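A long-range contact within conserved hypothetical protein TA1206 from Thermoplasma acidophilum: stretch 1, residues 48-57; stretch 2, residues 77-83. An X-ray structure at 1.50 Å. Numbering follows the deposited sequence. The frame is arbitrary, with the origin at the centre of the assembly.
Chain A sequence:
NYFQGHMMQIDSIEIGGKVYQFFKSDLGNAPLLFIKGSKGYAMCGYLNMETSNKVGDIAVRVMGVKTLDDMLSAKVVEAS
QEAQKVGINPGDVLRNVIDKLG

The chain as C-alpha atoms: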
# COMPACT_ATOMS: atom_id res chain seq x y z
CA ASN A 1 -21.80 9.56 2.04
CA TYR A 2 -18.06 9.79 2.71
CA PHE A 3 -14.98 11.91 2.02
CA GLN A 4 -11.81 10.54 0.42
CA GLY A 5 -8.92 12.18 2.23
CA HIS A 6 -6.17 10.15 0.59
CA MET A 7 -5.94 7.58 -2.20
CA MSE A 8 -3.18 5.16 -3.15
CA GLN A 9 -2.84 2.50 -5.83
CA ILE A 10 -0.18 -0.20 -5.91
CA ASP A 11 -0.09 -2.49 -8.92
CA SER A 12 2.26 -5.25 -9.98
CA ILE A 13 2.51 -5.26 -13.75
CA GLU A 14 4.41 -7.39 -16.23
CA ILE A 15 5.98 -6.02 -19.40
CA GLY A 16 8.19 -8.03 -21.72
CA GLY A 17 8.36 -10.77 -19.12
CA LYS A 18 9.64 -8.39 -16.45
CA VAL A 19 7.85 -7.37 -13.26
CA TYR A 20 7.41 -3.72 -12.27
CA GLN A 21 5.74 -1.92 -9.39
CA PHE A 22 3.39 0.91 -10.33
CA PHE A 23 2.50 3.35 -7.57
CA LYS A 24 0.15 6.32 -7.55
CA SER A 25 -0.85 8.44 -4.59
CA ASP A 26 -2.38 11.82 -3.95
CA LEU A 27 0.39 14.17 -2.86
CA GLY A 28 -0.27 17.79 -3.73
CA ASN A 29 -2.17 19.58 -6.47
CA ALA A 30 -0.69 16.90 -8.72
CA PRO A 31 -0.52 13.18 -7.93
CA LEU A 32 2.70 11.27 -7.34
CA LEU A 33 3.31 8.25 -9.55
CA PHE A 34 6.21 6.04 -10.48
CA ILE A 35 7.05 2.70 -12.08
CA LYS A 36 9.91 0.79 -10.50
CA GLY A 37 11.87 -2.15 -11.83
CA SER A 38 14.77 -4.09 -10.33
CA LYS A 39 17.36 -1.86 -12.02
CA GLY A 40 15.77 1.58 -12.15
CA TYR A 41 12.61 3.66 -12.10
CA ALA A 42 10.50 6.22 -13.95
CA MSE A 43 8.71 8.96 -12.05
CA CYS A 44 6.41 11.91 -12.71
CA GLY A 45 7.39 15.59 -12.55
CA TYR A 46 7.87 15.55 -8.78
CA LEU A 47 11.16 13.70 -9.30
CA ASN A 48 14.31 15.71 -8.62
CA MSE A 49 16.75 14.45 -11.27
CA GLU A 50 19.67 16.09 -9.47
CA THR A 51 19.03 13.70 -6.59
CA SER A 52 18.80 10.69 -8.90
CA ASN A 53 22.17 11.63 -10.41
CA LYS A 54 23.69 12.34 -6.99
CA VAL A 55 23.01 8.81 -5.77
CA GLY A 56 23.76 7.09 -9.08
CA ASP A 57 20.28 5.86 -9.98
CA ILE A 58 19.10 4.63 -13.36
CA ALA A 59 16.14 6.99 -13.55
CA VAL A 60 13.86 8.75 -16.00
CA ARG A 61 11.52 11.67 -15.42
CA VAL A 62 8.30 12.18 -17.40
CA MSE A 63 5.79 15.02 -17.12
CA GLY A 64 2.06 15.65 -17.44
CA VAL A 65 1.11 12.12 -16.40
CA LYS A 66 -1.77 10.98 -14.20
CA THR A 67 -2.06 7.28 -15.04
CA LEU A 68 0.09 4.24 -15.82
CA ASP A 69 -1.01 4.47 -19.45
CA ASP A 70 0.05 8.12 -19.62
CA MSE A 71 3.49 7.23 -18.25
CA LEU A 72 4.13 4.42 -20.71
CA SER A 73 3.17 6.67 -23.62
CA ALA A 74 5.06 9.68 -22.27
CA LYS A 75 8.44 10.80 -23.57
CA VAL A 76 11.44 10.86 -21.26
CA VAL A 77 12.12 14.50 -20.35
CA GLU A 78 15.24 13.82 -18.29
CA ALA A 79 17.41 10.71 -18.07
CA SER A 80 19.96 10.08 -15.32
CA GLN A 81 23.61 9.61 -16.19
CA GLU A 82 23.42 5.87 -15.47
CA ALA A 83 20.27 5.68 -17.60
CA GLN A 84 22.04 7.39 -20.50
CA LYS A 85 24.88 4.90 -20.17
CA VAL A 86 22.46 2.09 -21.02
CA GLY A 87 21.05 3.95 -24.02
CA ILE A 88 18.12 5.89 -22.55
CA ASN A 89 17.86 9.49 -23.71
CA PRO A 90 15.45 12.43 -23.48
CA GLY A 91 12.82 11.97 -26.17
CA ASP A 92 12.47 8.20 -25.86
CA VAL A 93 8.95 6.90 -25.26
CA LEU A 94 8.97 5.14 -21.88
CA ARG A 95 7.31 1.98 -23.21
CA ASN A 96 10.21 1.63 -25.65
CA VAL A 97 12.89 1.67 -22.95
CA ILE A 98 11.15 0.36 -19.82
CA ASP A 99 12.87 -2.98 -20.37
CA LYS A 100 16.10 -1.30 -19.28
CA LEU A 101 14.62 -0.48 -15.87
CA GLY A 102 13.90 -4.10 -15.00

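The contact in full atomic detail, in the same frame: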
# COMPACT_ATOMS: atom_id res chain seq x y z
N ASN A 48 13.18 14.79 -8.56
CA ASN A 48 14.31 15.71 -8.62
C ASN A 48 15.44 14.91 -9.27
O ASN A 48 16.06 14.06 -8.63
CB ASN A 48 14.73 16.11 -7.20
CG ASN A 48 15.79 17.18 -7.20
OD1 ASN A 48 16.69 17.19 -8.05
ND2 ASN A 48 15.72 18.09 -6.23
N MSE A 49 15.70 15.18 -10.55
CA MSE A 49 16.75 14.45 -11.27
C MSE A 49 18.14 14.69 -10.69
O MSE A 49 19.02 13.83 -10.80
CB MSE A 49 16.73 14.84 -12.76
CG MSE A 49 17.74 14.09 -13.65
SE MSE A 49 17.64 12.15 -13.59
CE MSE A 49 15.91 11.90 -14.39
N GLU A 50 18.36 15.83 -10.06
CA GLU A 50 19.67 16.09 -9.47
C GLU A 50 19.93 15.07 -8.37
O GLU A 50 21.07 14.62 -8.17
CB GLU A 50 19.74 17.51 -8.90
CG GLU A 50 19.50 18.59 -9.94
CD GLU A 50 19.86 19.98 -9.43
OE1 GLU A 50 19.46 20.33 -8.30
OE2 GLU A 50 20.54 20.72 -10.17
N THR A 51 18.88 14.68 -7.65
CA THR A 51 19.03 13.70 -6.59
C THR A 51 19.31 12.32 -7.19
O THR A 51 20.18 11.59 -6.70
CB THR A 51 17.77 13.65 -5.72
OG1 THR A 51 17.54 14.96 -5.19
CG2 THR A 51 17.93 12.67 -4.57
N SER A 52 18.59 11.97 -8.25
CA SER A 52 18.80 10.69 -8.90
C SER A 52 20.26 10.57 -9.36
O SER A 52 20.88 9.51 -9.22
CB SER A 52 17.88 10.54 -10.12
OG SER A 52 16.52 10.58 -9.74
N ASN A 53 20.79 11.64 -9.94
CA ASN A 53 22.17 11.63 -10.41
C ASN A 53 23.14 11.57 -9.23
O ASN A 53 24.14 10.87 -9.29
CB ASN A 53 22.49 12.86 -11.26
CG ASN A 53 21.98 12.73 -12.68
OD1 ASN A 53 21.96 11.63 -13.24
ND2 ASN A 53 21.60 13.85 -13.28
N LYS A 54 22.83 12.31 -8.17
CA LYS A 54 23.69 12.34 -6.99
C LYS A 54 23.93 10.95 -6.43
O LYS A 54 25.07 10.61 -6.09
CB LYS A 54 23.07 13.23 -5.91
CG LYS A 54 23.79 13.17 -4.57
CD LYS A 54 23.11 14.06 -3.54
CE LYS A 54 23.77 13.94 -2.18
NZ LYS A 54 23.11 14.82 -1.17
N VAL A 55 22.88 10.15 -6.33
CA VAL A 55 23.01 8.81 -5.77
C VAL A 55 23.27 7.69 -6.78
O VAL A 55 23.30 6.52 -6.42
CB VAL A 55 21.78 8.45 -4.89
CG1 VAL A 55 21.63 9.49 -3.78
CG2 VAL A 55 20.51 8.38 -5.73
N GLY A 56 23.46 8.07 -8.05
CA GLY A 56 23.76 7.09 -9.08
C GLY A 56 22.65 6.18 -9.56
O GLY A 56 22.91 5.04 -9.97
N ASP A 57 21.41 6.66 -9.54
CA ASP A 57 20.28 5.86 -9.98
C ASP A 57 20.13 5.80 -11.49
O ASP A 57 20.62 6.67 -12.22
CB ASP A 57 18.95 6.44 -9.48
CG ASP A 57 18.78 6.37 -7.99
OD1 ASP A 57 19.45 5.54 -7.35
OD2 ASP A 57 17.95 7.14 -7.46
N VAL A 77 11.72 13.09 -20.32
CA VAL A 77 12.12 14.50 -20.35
C VAL A 77 13.55 14.64 -19.85
O VAL A 77 14.33 15.45 -20.37
CB VAL A 77 11.18 15.35 -19.47
CG1 VAL A 77 11.64 16.81 -19.48
CG2 VAL A 77 9.75 15.25 -20.01
N GLU A 78 13.90 13.83 -18.86
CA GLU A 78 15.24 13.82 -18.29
C GLU A 78 15.63 12.37 -18.02
O GLU A 78 14.81 11.57 -17.59
CB GLU A 78 15.29 14.59 -16.98
CG GLU A 78 15.27 16.09 -17.12
CD GLU A 78 15.43 16.78 -15.79
OE1 GLU A 78 14.41 16.93 -15.08
OE2 GLU A 78 16.57 17.14 -15.43
N ALA A 79 16.89 12.05 -18.30
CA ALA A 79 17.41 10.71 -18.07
C ALA A 79 18.66 10.85 -17.20
O ALA A 79 19.49 11.73 -17.45
CB ALA A 79 17.77 10.05 -19.40
N SER A 80 18.79 10.00 -16.19
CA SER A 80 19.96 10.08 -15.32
C SER A 80 21.20 9.66 -16.10
O SER A 80 21.11 9.07 -17.18
CB SER A 80 19.80 9.17 -14.11
OG SER A 80 19.90 7.80 -14.48
N GLN A 81 22.36 9.96 -15.54
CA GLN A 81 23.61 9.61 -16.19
C GLN A 81 23.72 8.10 -16.38
O GLN A 81 24.12 7.63 -17.44
CB GLN A 81 24.79 10.14 -15.38
CG GLN A 81 24.78 11.65 -15.23
CD GLN A 81 25.94 12.17 -14.43
OE1 GLN A 81 26.92 12.68 -14.99
NE2 GLN A 81 25.86 12.03 -13.11
N GLU A 82 23.36 7.33 -15.35
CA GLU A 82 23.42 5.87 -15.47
C GLU A 82 22.40 5.36 -16.49
O GLU A 82 22.61 4.33 -17.13
CB GLU A 82 23.17 5.20 -14.11
CG GLU A 82 24.31 5.35 -13.10
CD GLU A 82 25.62 4.73 -13.57
OE1 GLU A 82 25.58 3.74 -14.32
OE2 GLU A 82 26.69 5.24 -13.18
N ALA A 83 21.29 6.08 -16.64
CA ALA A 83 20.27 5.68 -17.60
C ALA A 83 20.79 5.94 -19.01
O ALA A 83 20.56 5.15 -19.93
CB ALA A 83 18.98 6.46 -17.35
O HOH W 1 14.61 17.25 -12.10
O HOH W 2 22.80 8.36 -12.73
O HOH W 3 24.94 9.61 -11.59
O HOH W 4 20.85 13.68 -16.16

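What holds the two stretches together most directly? Two hydrogen bonds do, and both involve the turn that opens the second helix. The hydroxyl of Ser 80 donates to the carbonyl of Asp 57, with OG only 2.6 Å from O, while the backbone amide of Gln 81 donates to the side chain of Asn 53, its N lying 2.9 Å from OD1 at a nearly straight 162°. Ser 80 has a second task. As the N-cap of its helix it accepts from the amide of Ala 83, N to OG 3.1 Å, so a single hydroxyl both caps the helix and ties it to the loop at Asp 57. The amide of Gln 81, at the first turn of that helix, has no carbonyl of an earlier helical turn to bind, and Asn 53 supplies an acceptor from the other stretch.

How does water extend this polar link? Water 2 donates to Asp 57 O at 2.8 Å and accepts from Glu 82 N at 2.9 Å, so another amide of the helix start is joined to the same carbonyl that Ser 80 binds. Water 4 serves the other end of the Asn 53 amide group, accepting from ND2 at 3.0 Å and donating to Ala 79 O at 2.7 Å. Farther along, water 1 connects Met 49 N, at 2.8 Å, with Glu 78 OE1, at 3.0 Å; this amide lies in the first turn of helix 49-54.

How do the backbones lie against each other? Helix 49-54 and the loop after it run beside the short strand at Glu 78 and Ala 79 and the start of the next helix. The CA atoms of Asn 53 and Ser 80 are 5.6 Å apart, and those of Asp 57 and Glu 82 are 6.3 Å apart. Asn 48 caps the first helix, its OD1 accepting weak bonds from Glu 50 N and Thr 51 N.

Which side chains fill the remaining space? Met 49, a selenomethionine, points toward the second stretch and has 90 Å² covered by it. Its SE lies 3.6 Å from Ser 80 CA, and its CE reaches within 3.4 Å of Glu 78 O, so the bulky, polarizable end of the chain packs along the backbone. At the far end the contact is lighter: Gly 56 O approaches Glu 82 CG at 3.4 Å. The positive phi of Gly 56 (73°) is one that by itself favours glycine. Altogether the two stretches bury 405 Å².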